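Local coordinates for NTF2 domain-containing protein (Chaetomium thermophilum, PDB 4X2H) that is of unknown function but adopts an NTF2-like fold that associates with a different protein, probably as a subunit of a heterodimer, at residues Asn150-Leu155 with Ser177-Ala182; Asp90-His95 with Met123-Ser128. One frame throughout, in Å; residues are numbered along the deposited sequence.

Contact 1. Residues Asn150-Leu155 with Ser177-Ala182; sequences NDVFIL and SHKYRA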
loop_
_atom_site.group_PDB
_atom_site.type_symbol
_atom_site.label_atom_id
_atom_site.label_comp_id
_atom_site.label_asym_id
_atom_site.label_seq_id
_atom_site.Cartn_x
_atom_site.Cartn_y
_atom_site.Cartn_z
ATOM N N ASN B 150 -6.728 -0.829 6.841
ATOM C CA ASN B 150 -5.574 -0.650 5.992
ATOM C C ASN B 150 -6.003 -0.952 4.563
ATOM O O ASN B 150 -6.449 -2.060 4.264
ATOM C CB ASN B 150 -4.425 -1.558 6.444
ATOM C CG ASN B 150 -3.243 -1.522 5.504
ATOM O OD1 ASN B 150 -2.731 -2.563 5.102
ATOM N ND2 ASN B 150 -2.802 -0.323 5.148
ATOM N N ASP B 151 -5.913 0.065 3.710
ATOM C CA ASP B 151 -6.228 -0.040 2.289
ATOM C C ASP B 151 -4.941 0.042 1.487
ATOM O O ASP B 151 -4.077 0.851 1.802
ATOM C CB ASP B 151 -7.162 1.098 1.847
ATOM C CG ASP B 151 -8.617 0.677 1.724
ATOM O OD1 ASP B 151 -8.899 -0.503 1.430
ATOM O OD2 ASP B 151 -9.493 1.558 1.899
ATOM N N VAL B 152 -4.805 -0.787 0.459
ATOM C CA VAL B 152 -3.745 -0.585 -0.516
ATOM C C VAL B 152 -4.347 -0.553 -1.913
ATOM O O VAL B 152 -5.287 -1.286 -2.217
ATOM C CB VAL B 152 -2.630 -1.663 -0.430
ATOM C CG1 VAL B 152 -1.876 -1.546 0.900
ATOM C CG2 VAL B 152 -3.188 -3.062 -0.651
ATOM N N PHE B 153 -3.814 0.337 -2.741
ATOM C CA PHE B 153 -4.286 0.531 -4.106
ATOM C C PHE B 153 -3.125 0.538 -5.067
ATOM O O PHE B 153 -2.050 1.045 -4.741
ATOM C CB PHE B 153 -5.025 1.861 -4.276
ATOM C CG PHE B 153 -6.189 2.056 -3.357
ATOM C CD1 PHE B 153 -6.019 2.669 -2.130
ATOM C CD2 PHE B 153 -7.465 1.679 -3.744
ATOM C CE1 PHE B 153 -7.087 2.884 -1.301
ATOM C CE2 PHE B 153 -8.539 1.886 -2.913
ATOM C CZ PHE B 153 -8.355 2.490 -1.689
ATOM N N ILE B 154 -3.348 -0.001 -6.258
ATOM C CA ILE B 154 -2.489 0.316 -7.383
ATOM C C ILE B 154 -3.257 1.270 -8.292
ATOM O O ILE B 154 -4.343 0.949 -8.782
ATOM C CB ILE B 154 -2.035 -0.932 -8.149
ATOM C CG1 ILE B 154 -1.145 -1.785 -7.245
ATOM C CG2 ILE B 154 -1.256 -0.529 -9.398
ATOM C CD1 ILE B 154 -0.809 -3.145 -7.810
ATOM N N LEU B 155 -2.696 2.455 -8.487
ATOM C CA LEU B 155 -3.321 3.472 -9.317
ATOM C C LEU B 155 -2.614 3.598 -10.655
ATOM O O LEU B 155 -1.389 3.531 -10.713
ATOM C CB LEU B 155 -3.312 4.817 -8.608
ATOM C CG LEU B 155 -4.029 4.883 -7.263
ATOM C CD1 LEU B 155 -3.761 6.228 -6.630
ATOM C CD2 LEU B 155 -5.528 4.648 -7.421
ATOM N N SER B 177 -5.897 -2.099 -8.866
ATOM C CA SER B 177 -5.946 -3.110 -7.807
ATOM C C SER B 177 -6.299 -2.443 -6.493
ATOM O O SER B 177 -5.954 -1.282 -6.264
ATOM C CB SER B 177 -4.611 -3.849 -7.662
ATOM O OG SER B 177 -4.321 -4.648 -8.791
ATOM N N HIS B 178 -6.970 -3.194 -5.627
ATOM C CA HIS B 178 -7.424 -2.686 -4.348
ATOM C C HIS B 178 -7.529 -3.839 -3.369
ATOM O O HIS B 178 -8.194 -4.828 -3.659
ATOM C CB HIS B 178 -8.776 -1.987 -4.500
ATOM C CG HIS B 178 -9.386 -1.541 -3.208
ATOM N ND1 HIS B 178 -10.735 -1.306 -3.073
ATOM C CD2 HIS B 178 -8.836 -1.280 -1.999
ATOM C CE1 HIS B 178 -10.993 -0.920 -1.835
ATOM N NE2 HIS B 178 -9.858 -0.899 -1.162
ATOM N N LYS B 179 -6.847 -3.717 -2.234
ATOM C CA LYS B 179 -7.029 -4.642 -1.124
ATOM C C LYS B 179 -7.439 -3.876 0.118
ATOM O O LYS B 179 -6.773 -2.924 0.526
ATOM C CB LYS B 179 -5.763 -5.438 -0.826
ATOM C CG LYS B 179 -5.192 -6.183 -2.004
ATOM C CD LYS B 179 -3.915 -6.895 -1.598
ATOM C CE LYS B 179 -3.343 -7.720 -2.730
ATOM N NZ LYS B 179 -4.328 -8.711 -3.241
ATOM N N TYR B 180 -8.533 -4.324 0.717
ATOM C CA TYR B 180 -9.068 -3.721 1.926
ATOM C C TYR B 180 -8.957 -4.697 3.078
ATOM O O TYR B 180 -9.274 -5.877 2.930
ATOM C CB TYR B 180 -10.521 -3.317 1.704
ATOM C CG TYR B 180 -11.251 -2.826 2.931
ATOM C CD1 TYR B 180 -11.884 -3.717 3.786
ATOM C CD2 TYR B 180 -11.336 -1.474 3.213
ATOM C CE1 TYR B 180 -12.570 -3.271 4.895
ATOM C CE2 TYR B 180 -12.022 -1.016 4.320
ATOM C CZ TYR B 180 -12.634 -1.916 5.157
ATOM O OH TYR B 180 -13.317 -1.453 6.257
ATOM N N ARG B 181 -8.496 -4.192 4.218
ATOM C CA ARG B 181 -8.469 -4.955 5.457
ATOM C C ARG B 181 -8.940 -4.088 6.607
ATOM O O ARG B 181 -8.513 -2.945 6.751
ATOM C CB ARG B 181 -7.066 -5.486 5.751
ATOM C CG ARG B 181 -6.719 -6.761 5.006
ATOM C CD ARG B 181 -7.442 -7.961 5.621
ATOM N NE ARG B 181 -7.227 -9.187 4.861
ATOM C CZ ARG B 181 -7.871 -10.326 5.090
ATOM N NH1 ARG B 181 -8.779 -10.397 6.058
ATOM N NH2 ARG B 181 -7.610 -11.395 4.353
ATOM N N ALA B 182 -9.831 -4.645 7.417
ATOM C CA ALA B 182 -10.285 -3.987 8.624
ATOM C C ALA B 182 -10.434 -5.039 9.710
ATOM O O ALA B 182 -10.848 -6.165 9.435
ATOM C CB ALA B 182 -11.592 -3.253 8.382
HETATM O O HOH W 1 -5.320 -4.136 2.751
#
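Residues Asn150-Leu155 and Ser177-Ala182 run antiparallel at 179° with their axes 4.6 Å apart, Asn150-Arg181, Val152-Lys179 and Ile154-Ser177 forming the hydrogen-bonded pairs. They are neighbouring inner strands of the NTF2-like sheet, and one face illustrates how such a sheet meets its helices: Phe153 and Asp151 reach helix 3-20, while the rings of His178 and Tyr180 meet Trp59 of helix 56-66. With CG anti to the backbone N (chi1 175°), His178 lies alongside Phe153 in an offset stack, ring centroids 4.4 Å apart and planes at 19°. Phe153 CE2 sits 3.3 Å above the imidazole plane of His178, toward the rim of the ring. The imidazole is also held at both nitrogens. His178 NE2 donates within its own ring plane to Asp151 OD1 at 2.8 Å, meeting that oxygen from above the carboxylate plane, while His178 ND1 hydrogen-bonds to the hydroxyl of Tyr29. Asp151 OD2 bonds to Tyr16, and Tyr180 CD2 comes edge-on within 3.2 Å of Asp151 OD1. On the other face, Val152 CG2 presses against Lys179 CB at 3.5 Å; Lys179 NZ continues to a polar side chain of another protein's chain. A water donates to Asn150 O at 2.8 Å and, more weakly, to Lys179 O.

Contact 2. Residues Asp90-His95 with Met123-Ser128; sequences DCFDVH and MALTVS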
loop_
_atom_site.group_PDB
_atom_site.type_symbol
_atom_site.label_atom_id
_atom_site.label_comp_id
_atom_site.label_asym_id
_atom_site.label_seq_id
_atom_site.Cartn_x
_atom_site.Cartn_y
_atom_site.Cartn_z
ATOM N N ASP B 90 -5.855 8.301 8.818
ATOM C CA ASP B 90 -4.805 8.733 9.737
ATOM C C ASP B 90 -3.482 8.953 9.019
ATOM O O ASP B 90 -2.685 9.802 9.415
ATOM C CB ASP B 90 -4.616 7.701 10.853
ATOM C CG ASP B 90 -5.727 7.744 11.887
ATOM O OD1 ASP B 90 -6.226 8.848 12.191
ATOM O OD2 ASP B 90 -6.098 6.668 12.402
ATOM N N CYS B 91 -3.241 8.183 7.964
ATOM C CA CYS B 91 -2.019 8.346 7.187
ATOM C C CYS B 91 -2.127 7.675 5.834
ATOM O O CYS B 91 -2.940 6.774 5.634
ATOM C CB CYS B 91 -0.815 7.776 7.947
ATOM S SG CYS B 91 -0.869 5.984 8.232
ATOM N N PHE B 92 -1.314 8.141 4.896
ATOM C CA PHE B 92 -1.136 7.428 3.644
ATOM C C PHE B 92 0.260 7.666 3.104
ATOM O O PHE B 92 0.948 8.608 3.507
ATOM C CB PHE B 92 -2.192 7.840 2.611
ATOM C CG PHE B 92 -2.142 9.291 2.228
ATOM C CD1 PHE B 92 -2.835 10.240 2.964
ATOM C CD2 PHE B 92 -1.416 9.705 1.122
ATOM C CE1 PHE B 92 -2.799 11.573 2.609
ATOM C CE2 PHE B 92 -1.376 11.041 0.762
ATOM C CZ PHE B 92 -2.070 11.975 1.506
ATOM N N ASP B 93 0.672 6.794 2.194
ATOM C CA ASP B 93 2.000 6.844 1.608
ATOM C C ASP B 93 1.905 6.308 0.193
ATOM O O ASP B 93 1.160 5.362 -0.064
ATOM C CB ASP B 93 2.993 6.026 2.435
ATOM C CG ASP B 93 4.394 6.048 1.860
ATOM O OD1 ASP B 93 5.167 6.965 2.211
ATOM O OD2 ASP B 93 4.727 5.143 1.067
ATOM N N VAL B 94 2.644 6.919 -0.723
ATOM C CA VAL B 94 2.602 6.504 -2.119
ATOM C C VAL B 94 4.000 6.364 -2.700
ATOM O O VAL B 94 4.874 7.195 -2.452
ATOM C CB VAL B 94 1.781 7.498 -2.976
ATOM C CG1 VAL B 94 2.372 8.906 -2.904
ATOM C CG2 VAL B 94 1.687 7.012 -4.423
ATOM N N HIS B 95 4.184 5.286 -3.461
ATOM C CA HIS B 95 5.392 5.030 -4.239
ATOM C C HIS B 95 5.027 4.851 -5.705
ATOM O O HIS B 95 4.011 4.237 -6.025
ATOM C CB HIS B 95 6.117 3.763 -3.774
ATOM C CG HIS B 95 6.657 3.832 -2.381
ATOM N ND1 HIS B 95 7.289 2.762 -1.784
ATOM C CD2 HIS B 95 6.676 4.836 -1.474
ATOM C CE1 HIS B 95 7.665 3.102 -0.564
ATOM N NE2 HIS B 95 7.303 4.353 -0.350
ATOM N N MET B 123 1.155 3.875 -9.454
ATOM C CA MET B 123 1.449 4.106 -8.044
ATOM C C MET B 123 0.938 3.004 -7.135
ATOM O O MET B 123 -0.139 2.451 -7.351
ATOM C CB MET B 123 0.851 5.439 -7.597
ATOM C CG MET B 123 1.578 6.646 -8.166
ATOM S SD MET B 123 0.659 8.183 -7.979
ATOM C CE MET B 123 -0.697 7.913 -9.122
ATOM N N ALA B 124 1.739 2.703 -6.120
ATOM C CA ALA B 124 1.330 1.853 -5.004
ATOM C C ALA B 124 0.992 2.745 -3.820
ATOM O O ALA B 124 1.869 3.401 -3.263
ATOM C CB ALA B 124 2.431 0.874 -4.641
ATOM N N LEU B 125 -0.287 2.774 -3.455
ATOM C CA LEU B 125 -0.783 3.633 -2.386
ATOM C C LEU B 125 -1.223 2.797 -1.198
ATOM O O LEU B 125 -1.955 1.829 -1.370
ATOM C CB LEU B 125 -1.953 4.481 -2.895
ATOM C CG LEU B 125 -2.752 5.283 -1.864
ATOM C CD1 LEU B 125 -1.905 6.396 -1.274
ATOM C CD2 LEU B 125 -4.020 5.837 -2.498
ATOM N N THR B 126 -0.770 3.161 -0.003
ATOM C CA THR B 126 -1.258 2.530 1.220
ATOM C C THR B 126 -1.921 3.586 2.099
ATOM O O THR B 126 -1.430 4.711 2.215
ATOM C CB THR B 126 -0.127 1.816 1.996
ATOM O OG1 THR B 126 -0.667 1.204 3.171
ATOM C CG2 THR B 126 0.977 2.785 2.390
ATOM N N VAL B 127 -3.052 3.216 2.693
ATOM C CA VAL B 127 -3.842 4.126 3.513
ATOM C C VAL B 127 -4.245 3.403 4.775
ATOM O O VAL B 127 -4.664 2.249 4.720
ATOM C CB VAL B 127 -5.113 4.618 2.795
ATOM C CG1 VAL B 127 -5.844 5.643 3.653
ATOM C CG2 VAL B 127 -4.775 5.197 1.422
ATOM N N SER B 128 -4.134 4.081 5.908
ATOM C CA SER B 128 -4.531 3.487 7.174
ATOM C C SER B 128 -5.323 4.482 8.003
ATOM O O SER B 128 -5.165 5.696 7.869
ATOM C CB SER B 128 -3.304 3.000 7.948
ATOM O OG SER B 128 -2.672 1.933 7.256
#
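Phe92 holds CG in the crowded position between its backbone N and carbonyl carbon (chi1 62°), while Leu125 sends CG anti to its backbone N (chi1 171°) and then turns CD1 back toward the neighbouring strand. The two side chains cross obliquely, and Phe92 CD2 meets Leu125 CD1 at 4.1 Å. Leu125 CD1 also rests 3.5 Å from Asp93 O, so it touches the facing backbone as well as the ring. Farther along this face, Val94 directs CG2 anti to its backbone N and places it 3.6 Å from Met123 CB, again at an oblique crossing. Val127 CG2 approaches Phe92 CB, 3.9 Å away. These apolar contacts belong to an antiparallel pair, whose directions differ by 168°, in the NTF2-like sheet, with strand 83-96 outermost in this chain; helix 3-20 lies across their face, reaching Val94 through Ala8, Leu125 through Phe11 and Val127 through Tyr16. The regular pairing gives way to a classic beta bulge at one end, where Ser128 O accepts two backbone donors: Asp90 N at 2.9 Å and Cys91 N at 3.1 Å, the first in the carbonyl plane and the second above it. The reverse face carries Cys91, Asp93, His95, Ala124, Thr126 and Ser128 and turns to the chain of another protein. Polar side chains of that chain bond both carboxylate oxygens of Asp93 and both ring nitrogens of His95. Cys91, a residue seen in an interchain disulfide of this protein, has its sulfur in the crowded first-torsion position, with SG 3.9 Å from Ser128 CB. Thr126 lays CG2 against Asp93 CB and turns OG1 to Asn150 ND2. Ala124 N donates a hydrogen bond to His95 O at 2.7 Å, nearly along the C=O axis.

How the contacts relate
Both contacts join neighbouring strands of one mixed sheet. Contact 1 is wholly buried, its centre about 8 Å from that of the chain; contact 2, about 11 Å out and including the outermost strand 83-96, is mostly buried but opens to solvent at its Asp90-Phe92 end. Strands 122-135 and 145-157 are themselves neighbours, so the two pairings touch: Asp151 N to Val127 O and Phe153 N to Leu125 O are probable hydrogen bonds. On the face covered by helix 3-20 and by Trp59 of helix 56-66, contact 1 combines stacked rings with a buried histidine-carboxylate bond, whereas contact 2 offers aliphatic and phenyl groups. Their other faces both deliver polar groups to the chain of another protein.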